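PDB 6L0A: dihydroorotase from Saccharomyces cerevisiae S288C, which uses two zinc ions to interconvert dihydroorotate and N-carbamoyl-L-aspartate, forming dihydroorotate in the third step of de novo pyrimidine biosynthesis. Local coordinates for residues Ala246-Phe255 / Phe303-Tyr312. Sequence-based numbering, arbitrary orientation.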
ATOM      1  N   ALA C 246      12.877  -5.514  19.261  1.00 17.52           N
ATOM      2  CA  ALA C 246      12.689  -4.346  20.119  1.00 17.80           C
ATOM      3  C   ALA C 246      12.699  -4.724  21.594  1.00 23.21           C
ATOM      4  O   ALA C 246      13.164  -3.948  22.440  1.00 19.58           O
ATOM      5  CB  ALA C 246      11.385  -3.636  19.778  1.00 17.89           C
ATOM      6  N   VAL C 247      12.169  -5.900  21.928  1.00 21.20           N
ATOM      7  CA  VAL C 247      12.141  -6.347  23.315  1.00 21.09           C
ATOM      8  C   VAL C 247      13.302  -7.283  23.635  1.00 22.21           C
ATOM      9  O   VAL C 247      13.309  -7.914  24.695  1.00 28.12           O
ATOM     10  CB  VAL C 247      10.791  -7.002  23.654  1.00 22.71           C
ATOM     11  CG1 VAL C 247       9.658  -6.002  23.463  1.00 20.32           C
ATOM     12  CG2 VAL C 247      10.570  -8.238  22.799  1.00 24.06           C
ATOM     13  N   SER C 248      14.302  -7.365  22.754  1.00 21.81           N
ATOM     14  CA  SER C 248      15.362  -8.354  22.902  1.00 24.67           C
ATOM     15  C   SER C 248      16.315  -8.037  24.050  1.00 26.88           C
ATOM     16  O   SER C 248      17.026  -8.939  24.509  1.00 27.16           O
ATOM     17  CB  SER C 248      16.157  -8.478  21.598  1.00 21.62           C
ATOM     18  OG  SER C 248      16.977  -7.339  21.367  1.00 22.58           O
ATOM     19  N   GLY C 249      16.346  -6.791  24.521  1.00 27.00           N
ATOM     20  CA  GLY C 249      17.388  -6.365  25.435  1.00 24.34           C
ATOM     21  C   GLY C 249      18.761  -6.257  24.818  1.00 29.07           C
ATOM     22  O   GLY C 249      19.747  -6.123  25.551  1.00 25.93           O
ATOM     23  N   LYS C 250      18.865  -6.327  23.479  1.00 23.75           N
ATOM     24  CA  LYS C 250      20.146  -6.206  22.807  1.00 22.48           C
ATOM     25  C   LYS C 250      20.501  -4.729  22.637  1.00 26.20           C
ATOM     26  O   LYS C 250      19.641  -3.924  22.278  1.00 24.06           O
ATOM     27  CB  LYS C 250      20.099  -6.882  21.438  1.00 28.19           C
ATOM     28  CG  LYS C 250      20.353  -8.386  21.452  1.00 31.10           C
ATOM     29  CD  LYS C 250      21.617  -8.744  22.224  1.00 35.95           C
ATOM     30  CE  LYS C 250      21.294  -9.533  23.480  1.00 41.49           C
ATOM     31  NZ  LYS C 250      22.455  -9.595  24.425  1.00 45.90           N
ATOM     32  N   PRO C 251      21.761  -4.351  22.866  1.00 24.56           N
ATOM     33  CA  PRO C 251      22.133  -2.929  22.839  1.00 25.34           C
ATOM     34  C   PRO C 251      22.229  -2.326  21.446  1.00 23.08           C
ATOM     35  O   PRO C 251      22.480  -1.121  21.337  1.00 20.90           O
ATOM     36  CB  PRO C 251      23.508  -2.932  23.521  1.00 25.04           C
ATOM     37  CG  PRO C 251      24.087  -4.256  23.121  1.00 26.93           C
ATOM     38  CD  PRO C 251      22.926  -5.224  23.103  1.00 29.68           C
ATOM     39  N   TYR C 252      22.039  -3.104  20.378  1.00 21.28           N
ATOM     40  CA  TYR C 252      22.128  -2.563  19.031  1.00 20.37           C
ATOM     41  C   TYR C 252      20.757  -2.299  18.411  1.00 21.40           C
ATOM     42  O   TYR C 252      20.674  -2.047  17.200  1.00 19.78           O
ATOM     43  CB  TYR C 252      22.954  -3.485  18.128  1.00 22.44           C
ATOM     44  CG  TYR C 252      22.776  -4.974  18.365  1.00 23.65           C
ATOM     45  CD1 TYR C 252      23.620  -5.669  19.228  1.00 27.17           C
ATOM     46  CD2 TYR C 252      21.784  -5.690  17.704  1.00 25.34           C
ATOM     47  CE1 TYR C 252      23.473  -7.032  19.434  1.00 23.95           C
ATOM     48  CE2 TYR C 252      21.627  -7.055  17.904  1.00 28.58           C
ATOM     49  CZ  TYR C 252      22.476  -7.719  18.766  1.00 32.67           C
ATOM     50  OH  TYR C 252      22.321  -9.076  18.965  1.00 29.16           O
ATOM     51  N   PHE C 253      19.688  -2.342  19.213  1.00 21.29           N
ATOM     52  CA  PHE C 253      18.360  -1.881  18.811  1.00 18.58           C
ATOM     53  C   PHE C 253      17.887  -0.863  19.838  1.00 19.50           C
ATOM     54  O   PHE C 253      17.943  -1.131  21.042  1.00 20.54           O
ATOM     55  CB  PHE C 253      17.346  -3.039  18.718  1.00 17.08           C
ATOM     56  CG  PHE C 253      17.720  -4.114  17.731  1.00 17.47           C
ATOM     57  CD1 PHE C 253      17.784  -3.842  16.376  1.00 19.16           C
ATOM     58  CD2 PHE C 253      17.982  -5.410  18.161  1.00 21.10           C
ATOM     59  CE1 PHE C 253      18.130  -4.830  15.469  1.00 18.47           C
ATOM     60  CE2 PHE C 253      18.316  -6.404  17.253  1.00 21.32           C
ATOM     61  CZ  PHE C 253      18.390  -6.113  15.909  1.00 21.04           C
ATOM     62  N   PHE C 254      17.442   0.307  19.381  1.00 16.28           N
ATOM     63  CA  PHE C 254      16.846   1.260  20.307  1.00 16.18           C
ATOM     64  C   PHE C 254      15.849   2.134  19.562  1.00 14.33           C
ATOM     65  O   PHE C 254      15.693   2.036  18.344  1.00 12.84           O
ATOM     66  CB  PHE C 254      17.913   2.095  21.052  1.00 18.80           C
ATOM     67  CG  PHE C 254      18.960   2.732  20.172  1.00 16.08           C
ATOM     68  CD1 PHE C 254      20.188   2.119  19.977  1.00 16.45           C
ATOM     69  CD2 PHE C 254      18.739   3.978  19.593  1.00 16.28           C
ATOM     70  CE1 PHE C 254      21.173   2.721  19.198  1.00 17.09           C
ATOM     71  CE2 PHE C 254      19.720   4.582  18.814  1.00 16.56           C
ATOM     72  CZ  PHE C 254      20.937   3.950  18.618  1.00 18.62           C
ATOM     73  N   PHE C 255      15.157   2.979  20.325  1.00 13.53           N
ATOM     74  CA  PHE C 255      13.974   3.686  19.848  1.00 14.95           C
ATOM     75  C   PHE C 255      14.347   4.896  19.009  1.00 16.66           C
ATOM     76  O   PHE C 255      15.105   5.764  19.454  1.00 15.16           O
ATOM     77  CB  PHE C 255      13.133   4.143  21.039  1.00 12.05           C
ATOM     78  CG  PHE C 255      11.899   4.919  20.673  1.00 14.39           C
ATOM     79  CD1 PHE C 255      10.989   4.418  19.757  1.00 14.55           C
ATOM     80  CD2 PHE C 255      11.630   6.141  21.288  1.00 13.33           C
ATOM     81  CE1 PHE C 255       9.839   5.129  19.452  1.00 12.40           C
ATOM     82  CE2 PHE C 255      10.479   6.852  20.993  1.00 15.75           C
ATOM     83  CZ  PHE C 255       9.578   6.339  20.072  1.00 14.47           C
ATOM     84  N   PHE C 303      15.504   0.032  25.908  1.00 20.53           N
ATOM     85  CA  PHE C 303      15.132   0.340  24.529  1.00 17.82           C
ATOM     86  C   PHE C 303      14.886   1.832  24.326  1.00 16.71           C
ATOM     87  O   PHE C 303      15.220   2.372  23.266  1.00 18.33           O
ATOM     88  CB  PHE C 303      13.896  -0.469  24.127  1.00 17.65           C
ATOM     89  CG  PHE C 303      13.409  -0.176  22.731  1.00 15.88           C
ATOM     90  CD1 PHE C 303      14.110  -0.635  21.629  1.00 17.53           C
ATOM     91  CD2 PHE C 303      12.255   0.548  22.530  1.00 15.37           C
ATOM     92  CE1 PHE C 303      13.670  -0.353  20.330  1.00 15.29           C
ATOM     93  CE2 PHE C 303      11.796   0.824  21.242  1.00 16.69           C
ATOM     94  CZ  PHE C 303      12.513   0.371  20.146  1.00 15.33           C
ATOM     95  N   VAL C 304      14.318   2.519  25.322  1.00 15.16           N
ATOM     96  CA  VAL C 304      13.963   3.929  25.189  1.00 13.59           C
ATOM     97  C   VAL C 304      14.884   4.859  25.965  1.00 18.45           C
ATOM     98  O   VAL C 304      14.616   6.066  26.007  1.00 20.15           O
ATOM     99  CB  VAL C 304      12.501   4.197  25.590  1.00 19.81           C
ATOM    100  CG1 VAL C 304      11.538   3.347  24.747  1.00 15.08           C
ATOM    101  CG2 VAL C 304      12.294   3.938  27.083  1.00 19.01           C
ATOM    102  N   SER C 305      15.946   4.350  26.590  1.00 17.21           N
ATOM    103  CA  SER C 305      16.862   5.268  27.256  1.00 21.28           C
ATOM    104  C   SER C 305      18.308   4.789  27.228  1.00 20.82           C
ATOM    105  O   SER C 305      19.161   5.466  26.652  1.00 19.88           O
ATOM    106  CB  SER C 305      16.434   5.520  28.705  1.00 23.65           C
ATOM    107  OG  SER C 305      17.296   6.475  29.312  1.00 24.38           O
ATOM    108  N   ASP C 306      18.598   3.631  27.831  1.00 22.67           N
ATOM    109  CA  ASP C 306      19.990   3.226  28.042  1.00 24.54           C
ATOM    110  C   ASP C 306      20.767   3.141  26.731  1.00 21.16           C
ATOM    111  O   ASP C 306      21.870   3.693  26.613  1.00 20.75           O
ATOM    112  CB  ASP C 306      20.053   1.872  28.763  1.00 23.09           C
ATOM    113  CG  ASP C 306      19.361   1.883  30.115  1.00 29.57           C
ATOM    114  OD1 ASP C 306      19.007   2.971  30.619  1.00 27.17           O
ATOM    115  OD2 ASP C 306      19.161   0.780  30.665  1.00 30.28           O
ATOM    116  N   PHE C 307      20.222   2.429  25.740  1.00 19.30           N
ATOM    117  CA  PHE C 307      21.022   2.054  24.577  1.00 17.83           C
ATOM    118  C   PHE C 307      21.275   3.245  23.661  1.00 15.61           C
ATOM    119  O   PHE C 307      22.366   3.370  23.091  1.00 19.52           O
ATOM    120  CB  PHE C 307      20.341   0.913  23.819  1.00 22.59           C
ATOM    121  CG  PHE C 307      20.249  -0.365  24.618  1.00 25.67           C
ATOM    122  CD1 PHE C 307      21.266  -0.720  25.499  1.00 28.06           C
ATOM    123  CD2 PHE C 307      19.144  -1.195  24.505  1.00 24.17           C
ATOM    124  CE1 PHE C 307      21.186  -1.899  26.238  1.00 28.73           C
ATOM    125  CE2 PHE C 307      19.058  -2.360  25.240  1.00 28.80           C
ATOM    126  CZ  PHE C 307      20.080  -2.715  26.107  1.00 28.58           C
ATOM    127  N   GLY C 308      20.296   4.134  23.515  1.00 16.96           N
ATOM    128  CA  GLY C 308      20.516   5.321  22.698  1.00 15.13           C
ATOM    129  C   GLY C 308      21.491   6.284  23.344  1.00 18.55           C
ATOM    130  O   GLY C 308      22.369   6.839  22.678  1.00 18.24           O
ATOM    131  N   ILE C 309      21.352   6.492  24.655  1.00 18.91           N
ATOM    132  CA  ILE C 309      22.305   7.328  25.384  1.00 18.17           C
ATOM    133  C   ILE C 309      23.721   6.776  25.242  1.00 20.63           C
ATOM    134  O   ILE C 309      24.678   7.530  25.025  1.00 21.07           O
ATOM    135  CB  ILE C 309      21.878   7.442  26.859  1.00 18.03           C
ATOM    136  CG1 ILE C 309      20.783   8.502  26.997  1.00 23.83           C
ATOM    137  CG2 ILE C 309      23.083   7.754  27.755  1.00 18.93           C
ATOM    138  CD1 ILE C 309      20.113   8.531  28.356  1.00 24.21           C
ATOM    139  N   SER C 310      23.874   5.454  25.339  1.00 19.64           N
ATOM    140  CA  SER C 310      25.197   4.843  25.238  1.00 20.46           C
ATOM    141  C   SER C 310      25.785   4.986  23.831  1.00 22.35           C
ATOM    142  O   SER C 310      26.964   5.325  23.674  1.00 21.74           O
ATOM    143  CB  SER C 310      25.120   3.368  25.653  1.00 22.16           C
ATOM    144  OG  SER C 310      26.320   2.674  25.344  1.00 26.68           O
ATOM    145  N   PHE C 311      24.977   4.725  22.797  1.00 18.85           N
ATOM    146  CA  PHE C 311      25.482   4.761  21.423  1.00 21.03           C
ATOM    147  C   PHE C 311      25.868   6.174  21.007  1.00 17.87           C
ATOM    148  O   PHE C 311      26.892   6.375  20.343  1.00 16.98           O
ATOM    149  CB  PHE C 311      24.424   4.193  20.464  1.00 19.05           C
ATOM    150  CG  PHE C 311      24.921   3.969  19.064  1.00 16.23           C
ATOM    151  CD1 PHE C 311      25.559   2.794  18.724  1.00 19.99           C
ATOM    152  CD2 PHE C 311      24.754   4.936  18.089  1.00 17.82           C
ATOM    153  CE1 PHE C 311      26.031   2.579  17.429  1.00 18.05           C
ATOM    154  CE2 PHE C 311      25.217   4.729  16.806  1.00 17.05           C
ATOM    155  CZ  PHE C 311      25.852   3.538  16.474  1.00 18.08           C
ATOM    156  N   TYR C 312      25.049   7.162  21.356  1.00 16.22           N
ATOM    157  CA  TYR C 312      25.355   8.540  21.010  1.00 17.29           C
ATOM    158  C   TYR C 312      26.288   9.180  22.030  1.00 20.20           C
ATOM    159  O   TYR C 312      26.668  10.344  21.857  1.00 19.97           O
ATOM    160  CB  TYR C 312      24.070   9.361  20.892  1.00 16.70           C
ATOM    161  CG  TYR C 312      23.394   9.248  19.535  1.00 17.34           C
ATOM    162  CD1 TYR C 312      22.485   8.227  19.262  1.00 17.29           C
ATOM    163  CD2 TYR C 312      23.676  10.163  18.524  1.00 19.52           C
ATOM    164  CE1 TYR C 312      21.872   8.130  18.003  1.00 15.75           C
ATOM    165  CE2 TYR C 312      23.070  10.080  17.283  1.00 16.77           C
ATOM    166  CZ  TYR C 312      22.175   9.062  17.025  1.00 19.21           C
ATOM    167  OH  TYR C 312      21.589   8.991  15.779  1.00 17.82           O
TER
HETATM  168  O   HOH W   1      23.863   1.096  22.492  1.00 24.31           O
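Phe303 slides its ring between Ala246, whose CB lies over one face, and Phe255, whose CA lies over the other. Its CG stands anti to the backbone N (chi1 178°), which sends the ring across the strand backbone until Phe303 CE1 lies 3.4 Å from Phe254 C. The carbonyl of the same residue accepts the one direct hydrogen bond between the segments, from Phe255 N to Phe303 O (3.0 Å), with the donor tilted 21° from the carbonyl plane. This bond falls at the wide pi-type turn of 303-306, and from there Val304 CG1 reaches the CB of Phe255. One turn further on, Phe307 lays its ring against the loop that leads into strand 253-255: Pro251 CA sits 3.5 Å from the ring centroid, almost on the normal, in a CH-pi contact, while Lys250 O approaches CE2 at 3.4 Å. Beside it a water donates to both Pro251 O and Phe307 O, joining the two backbones. Gly308 has no side chain, and the Phe254 ring lies against its backbone, with Gly308 CA over the ring face, 3.9 Å from its centroid, in a CH-pi contact. Phe311 then brings CB to within 3.8 Å of Phe254 CE1, the two rings meeting obliquely, and Tyr312 meets Phe254 CE2 with its ring edge while its OH bonds to Asn135.

In the TIM barrel of the metallo-dependent hydrolases, strand 253-255 pairs with strand 205-209 and Phe255 bonds through its backbone to Met13; segment 303-312 of helix 300-312 runs at 115° to strand 253-255. Asp258, a zinc ligand, follows three residues after Phe255. The chemistry is thus chiefly aromatic and apolar, with one backbone bond and one water bridge fastening the helix to a strand that leads toward the metal centre.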